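Local coordinates for phenylalanine ammonia-lyase (Rhodosporidium toruloides, PDB 1Y2M) that catalyses the non-oxidative deamination of L-phenylalanine and L-tyrosine to trans-cinnamate and p-coumarate, working as a homotetramer built from a dimer of dimers, at the interface of chains A and B. Numbering follows the deposited sequence. Chains: chain A/B, Phenylalanine ammonia-lyase.

The interface of chains A and B. Residues chain A 480, 483-484, 515; chain B 426, 484, 486, 488, 512.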
ATOM      1  N   GLU A 480      -9.239  -6.895   5.853  1.00  9.58           N
ATOM      2  CA  GLU A 480      -7.937  -7.136   6.503  1.00  8.57           C
ATOM      3  C   GLU A 480      -6.954  -7.813   5.571  1.00  8.04           C
ATOM      4  O   GLU A 480      -5.766  -7.416   5.479  1.00  9.06           O
ATOM      5  CB  GLU A 480      -8.148  -7.969   7.759  1.00  9.56           C
ATOM      6  CG  GLU A 480      -6.867  -8.112   8.507  1.00  9.19           C
ATOM      7  CD  GLU A 480      -7.055  -8.633   9.954  1.00  8.17           C
ATOM      8  OE1 GLU A 480      -8.215  -8.594  10.503  1.00 10.29           O
ATOM      9  OE2 GLU A 480      -6.058  -9.062  10.585  1.00 11.48           O
ATOM     10  N   HIS A 483      -5.379  -5.143   3.087  1.00  9.05           N
ATOM     11  CA  HIS A 483      -4.304  -4.342   3.671  1.00  9.08           C
ATOM     12  C   HIS A 483      -3.049  -5.184   3.842  1.00  8.95           C
ATOM     13  O   HIS A 483      -1.952  -4.739   3.576  1.00 10.04           O
ATOM     14  CB  HIS A 483      -4.743  -3.736   5.008  1.00  8.29           C
ATOM     15  CG  HIS A 483      -3.619  -3.104   5.776  1.00 11.72           C
ATOM     16  ND1 HIS A 483      -2.877  -3.815   6.692  1.00 13.10           N
ATOM     17  CD2 HIS A 483      -3.148  -1.832   5.803  1.00 10.71           C
ATOM     18  CE1 HIS A 483      -1.973  -3.009   7.229  1.00 14.01           C
ATOM     19  NE2 HIS A 483      -2.102  -1.807   6.691  1.00  9.28           N
ATOM     20  N   LEU A 484      -3.214  -6.441   4.238  1.00  6.22           N
ATOM     21  CA  LEU A 484      -2.030  -7.331   4.424  1.00  7.10           C
ATOM     22  C   LEU A 484      -1.259  -7.497   3.115  1.00  9.39           C
ATOM     23  O   LEU A 484      -0.035  -7.625   3.103  1.00  8.48           O
ATOM     24  CB  LEU A 484      -2.502  -8.694   4.908  1.00  8.86           C
ATOM     25  CG  LEU A 484      -2.661  -8.744   6.422  1.00  9.42           C
ATOM     26  CD1 LEU A 484      -3.534  -9.906   6.937  1.00  8.99           C
ATOM     27  CD2 LEU A 484      -1.288  -8.815   7.069  1.00 12.44           C
ATOM     28  N   GLU A 515      -0.054 -14.584   8.488  1.00  8.52           N
ATOM     29  CA  GLU A 515      -1.259 -13.895   9.045  1.00  7.66           C
ATOM     30  C   GLU A 515      -2.401 -13.923   8.010  1.00  8.88           C
ATOM     31  O   GLU A 515      -3.556 -14.224   8.327  1.00  7.74           O
ATOM     32  CB  GLU A 515      -0.947 -12.441   9.450  1.00  8.69           C
ATOM     33  CG  GLU A 515      -2.156 -11.785  10.115  1.00 11.35           C
ATOM     34  CD  GLU A 515      -1.884 -10.552  10.917  1.00 14.61           C
ATOM     35  OE1 GLU A 515      -0.714 -10.091  11.002  1.00 15.12           O
ATOM     36  OE2 GLU A 515      -2.895 -10.032  11.504  1.00 15.69           O
TER
ATOM     37  N   ARG B 426      -0.955   5.852  12.596  1.00  7.07           N
ATOM     38  CA  ARG B 426      -0.078   4.775  12.136  1.00  9.72           C
ATOM     39  C   ARG B 426       0.971   5.276  11.175  1.00  9.76           C
ATOM     40  O   ARG B 426       2.119   4.788  11.193  1.00 10.27           O
ATOM     41  CB  ARG B 426      -0.868   3.616  11.520  1.00 10.28           C
ATOM     42  CG  ARG B 426      -0.087   2.315  11.438  1.00 10.26           C
ATOM     43  CD  ARG B 426      -1.013   1.117  11.189  1.00  9.43           C
ATOM     44  NE  ARG B 426      -1.785   1.227   9.944  1.00  8.90           N
ATOM     45  CZ  ARG B 426      -3.070   1.571   9.879  1.00  9.60           C
ATOM     46  NH1 ARG B 426      -3.763   1.877  10.979  1.00 10.59           N
ATOM     47  NH2 ARG B 426      -3.704   1.647   8.720  1.00  9.53           N
ATOM     48  N   LEU B 484       3.174  -1.496   7.658  1.00  7.11           N
ATOM     49  CA  LEU B 484       1.998  -1.336   8.527  1.00  8.55           C
ATOM     50  C   LEU B 484       1.230  -0.075   8.220  1.00  6.02           C
ATOM     51  O   LEU B 484       0.001  -0.023   8.320  1.00  8.40           O
ATOM     52  CB  LEU B 484       2.383  -1.304  10.008  1.00  9.98           C
ATOM     53  CG  LEU B 484       2.624  -2.665  10.636  1.00  9.31           C
ATOM     54  CD1 LEU B 484       3.497  -2.638  11.869  1.00  9.44           C
ATOM     55  CD2 LEU B 484       1.246  -3.341  10.964  1.00 15.48           C
ATOM     56  N   ASN B 486       0.431   1.587   5.553  1.00  8.67           N
ATOM     57  CA  ASN B 486      -0.561   1.676   4.514  1.00  7.51           C
ATOM     58  C   ASN B 486      -1.981   1.711   5.149  1.00  8.25           C
ATOM     59  O   ASN B 486      -2.212   1.154   6.225  1.00  9.08           O
ATOM     60  CB  ASN B 486      -0.468   0.512   3.536  1.00  9.69           C
ATOM     61  CG  ASN B 486       0.808   0.514   2.757  1.00  7.46           C
ATOM     62  OD1 ASN B 486       1.181   1.558   2.171  1.00  9.63           O
ATOM     63  ND2 ASN B 486       1.508  -0.619   2.732  1.00  8.37           N
ATOM     64  N   VAL B 488      -5.841   1.038   6.071  1.00  8.71           N
ATOM     65  CA  VAL B 488      -6.856  -0.012   6.105  1.00 10.29           C
ATOM     66  C   VAL B 488      -8.160   0.454   5.445  1.00  9.55           C
ATOM     67  O   VAL B 488      -8.936  -0.339   4.861  1.00  8.42           O
ATOM     68  CB  VAL B 488      -7.092  -0.418   7.617  1.00 10.58           C
ATOM     69  CG1 VAL B 488      -8.347  -1.165   7.801  1.00 12.50           C
ATOM     70  CG2 VAL B 488      -5.876  -1.233   8.164  1.00  9.81           C
ATOM     71  N   ARG B 512      -3.951  -2.425  13.844  1.00  8.76           N
ATOM     72  CA  ARG B 512      -2.673  -2.236  13.163  1.00  7.65           C
ATOM     73  C   ARG B 512      -1.829  -1.130  13.819  1.00  5.90           C
ATOM     74  O   ARG B 512      -0.633  -1.238  13.889  1.00  9.23           O
ATOM     75  CB  ARG B 512      -2.898  -1.956  11.706  1.00  9.88           C
ATOM     76  CG  ARG B 512      -3.570  -3.064  10.937  1.00  9.90           C
ATOM     77  CD  ARG B 512      -2.853  -4.386  11.148  1.00 12.17           C
ATOM     78  NE  ARG B 512      -3.302  -5.453  10.255  1.00 14.68           N
ATOM     79  CZ  ARG B 512      -3.363  -6.737  10.580  1.00 13.07           C
ATOM     80  NH1 ARG B 512      -3.071  -7.173  11.795  1.00 15.00           N
ATOM     81  NH2 ARG B 512      -3.714  -7.604   9.634  1.00 12.54           N
TER
HETATM   82  O   HOH W   1       0.019  -2.772   4.267  1.00  5.54           O
HETATM   83  O   HOH W   2      -4.563  -5.795   7.513  1.00  7.93           O
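B:Arg512 reaches over to chain A and turns the NH1/NH2 end of its guanidinium toward two carboxylates, A:Glu480 and A:Glu515, while A:His483 pushes its ring the other way, into the backbone of chain B; the two side chains run antiparallel past one another. The arginine chain bends at chi2 (-52°), which brings its guanidinium to the two acids. B:Arg512 NH1 gives a hydrogen bond to A:Glu515 OE2 at 2.9 Å, on the syn side but tilted out of the carboxylate plane, though near the plane of the guanidinium, with the two flat groups almost perpendicular. B:Arg512 NH2 forms a salt bridge with A:Glu480 OE2, also 2.9 Å away, but no N-H is aimed at the oxygen, so that attraction is mainly one of charge.

With CG anti to its backbone N (chi1 170°), A:His483 carries the imidazole across the boundary. A:His483 NE2 bonds to the carbonyl O of B:Leu484 at 3.2 Å, in the ring plane but well above the carbonyl plane, and makes a weaker bond to B:Asn486 O. B:Arg426 grips both carbonyls from within chain B: its NE meets B:Leu484 O at 2.7 Å from the face opposite the histidine, and NH2 takes B:Asn486 O at 2.9 Å in a nearly straight bond. This second-shell arginine thus sets the acceptors in place, and its charge may disfavour a protonated imidazole. B:Val488 CG2 lies over one face of the A:His483 ring, 3.9 Å from its centroid. At the other end of the ring, ND1 shares water 2 with B:Arg512 NE and NH2 and with A:Glu480 O.

The patch joins helices 468-484 and 506-560 of chain A to helices 416-443 and 506-564, the end of 468-484 and the loop with B:Asn486 and B:Val488 in chain B, within a two-fold interface of the homotetramer.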